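Local atomic coordinates of Uly1 (Catenovulum maritimum, PDB entry 7DRQ), a protein that probably depolymerises ulvan, a seaweed polysaccharide, as a calcium-binding lyase of polysaccharide lyase family 24. Residues E313-T316 with M317-K321. Residues are numbered along the deposited sequence; the frame is centred on the assembly and turned at random.
Sequences EAIT and MPLVK
T316 and L319 approach each other across the tight bend at M317 and P318, and the bend is a worked example of how a cis peptide can reverse a chain without the usual backbone bond. The oxygen T316 O faces the alpha carbon of L319 at 3.2 Å from L319 CA, a CA-H...O contact bent to 122° at the hydrogen. The amide L319 N stands at a similar distance, 3.3 Å from T316 O, but its angle is too poor for a hydrogen bond. The cis bond before P318, together with extended backbone angles at M317 and P318, identifies a type VIb turn. In this beta-propeller protein it lies at the surface, in the loop joining short strands 307-308 and 326-328, both of which pair with strand 290-298.

Apolar contacts line one side of the bend. M317, a selenomethionine, leaves the backbone with CG anti to N (chi1 -177°) and then folds at its next two torsions. This brings its terminal methyl CE back alongside I315, 3.7 Å from I315 CD1. L319 approaches the same I315 CD1 more loosely, with its CD1 4.3 Å away, while that L319 methyl also rests 3.4 Å from T316 O.

T316 divides its branches: CG2 packs 3.6 Å from P318 O, whereas OG1 is hydrogen-bonded to E324, whose carboxylate also forms a salt bridge with K321.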
loop_
_atom_site.group_PDB
_atom_site.type_symbol
_atom_site.label_atom_id
_atom_site.label_comp_id
_atom_site.label_asym_id
_atom_site.label_seq_id
_atom_site.Cartn_x
_atom_site.Cartn_y
_atom_site.Cartn_z
ATOM N N GLU A 313 -23.816 -2.681 -13.283
ATOM C CA GLU A 313 -24.958 -2.143 -12.561
ATOM C C GLU A 313 -24.502 -1.103 -11.551
ATOM O O GLU A 313 -23.493 -1.282 -10.870
ATOM C CB GLU A 313 -25.705 -3.273 -11.846
ATOM C CG GLU A 313 -25.988 -4.469 -12.745
ATOM C CD GLU A 313 -26.447 -5.707 -11.986
ATOM O OE1 GLU A 313 -26.075 -5.884 -10.805
ATOM O OE2 GLU A 313 -27.181 -6.518 -12.584
ATOM N N ALA A 314 -25.267 -0.018 -11.434
ATOM C CA ALA A 314 -24.950 0.991 -10.435
ATOM C C ALA A 314 -25.034 0.394 -9.038
ATOM O O ALA A 314 -25.932 -0.398 -8.739
ATOM C CB ALA A 314 -25.907 2.177 -10.552
ATOM N N ILE A 315 -24.076 0.756 -8.185
ATOM C CA ILE A 315 -24.097 0.327 -6.794
ATOM C C ILE A 315 -24.415 1.528 -5.916
ATOM O O ILE A 315 -24.224 2.687 -6.296
ATOM C CB ILE A 315 -22.777 -0.350 -6.353
ATOM C CG1 ILE A 315 -21.590 0.616 -6.481
ATOM C CG2 ILE A 315 -22.534 -1.605 -7.197
ATOM C CD1 ILE A 315 -20.345 0.152 -5.715
ATOM N N THR A 316 -24.941 1.233 -4.733
ATOM C CA THR A 316 -25.167 2.257 -3.723
ATOM C C THR A 316 -23.850 2.931 -3.360
ATOM O O THR A 316 -22.829 2.267 -3.193
ATOM C CB THR A 316 -25.789 1.623 -2.477
ATOM O OG1 THR A 316 -27.014 0.969 -2.839
ATOM C CG2 THR A 316 -26.074 2.675 -1.409
HETATM N N MSE A 317 -23.872 4.259 -3.243
HETATM C CA MSE A 317 -22.650 5.023 -2.982
HETATM C C MSE A 317 -22.971 6.220 -2.076
HETATM O O MSE A 317 -23.775 7.081 -2.457
HETATM C CB MSE A 317 -22.016 5.479 -4.304
HETATM C CG MSE A 317 -20.698 6.238 -4.180
HETATM SE SE MSE A 317 -19.315 5.140 -3.313
HETATM C CE MSE A 317 -19.735 3.453 -4.182
ATOM N N PRO A 318 -22.358 6.283 -0.883
ATOM C CA PRO A 318 -21.379 5.320 -0.344
ATOM C C PRO A 318 -21.986 3.938 -0.091
ATOM O O PRO A 318 -23.155 3.832 0.298
ATOM C CB PRO A 318 -20.935 5.959 0.978
ATOM C CG PRO A 318 -21.382 7.383 0.910
ATOM C CD PRO A 318 -22.595 7.401 0.043
ATOM N N LEU A 319 -21.198 2.893 -0.339
ATOM C CA LEU A 319 -21.704 1.531 -0.236
ATOM C C LEU A 319 -21.991 1.155 1.212
ATOM O O LEU A 319 -21.220 1.476 2.121
ATOM C CB LEU A 319 -20.682 0.551 -0.830
ATOM C CG LEU A 319 -21.124 -0.877 -1.122
ATOM C CD1 LEU A 319 -22.317 -0.911 -2.072
ATOM C CD2 LEU A 319 -19.928 -1.705 -1.687
ATOM N N VAL A 320 -23.095 0.440 1.419
ATOM C CA VAL A 320 -23.475 -0.066 2.732
ATOM C C VAL A 320 -23.421 -1.585 2.787
ATOM O O VAL A 320 -22.943 -2.149 3.772
ATOM C CB VAL A 320 -24.873 0.438 3.145
ATOM C CG1 VAL A 320 -25.239 -0.103 4.530
ATOM C CG2 VAL A 320 -24.922 1.960 3.126
ATOM N N LYS A 321 -23.919 -2.258 1.746
ATOM C CA LYS A 321 -23.948 -3.716 1.640
ATOM C C LYS A 321 -22.898 -4.144 0.620
ATOM O O LYS A 321 -23.095 -3.961 -0.588
ATOM C CB LYS A 321 -25.323 -4.211 1.188
ATOM C CG LYS A 321 -26.499 -3.937 2.114
ATOM C CD LYS A 321 -27.794 -4.481 1.453
ATOM C CE LYS A 321 -28.456 -3.450 0.497
ATOM N NZ LYS A 321 -28.292 -3.669 -1.004
#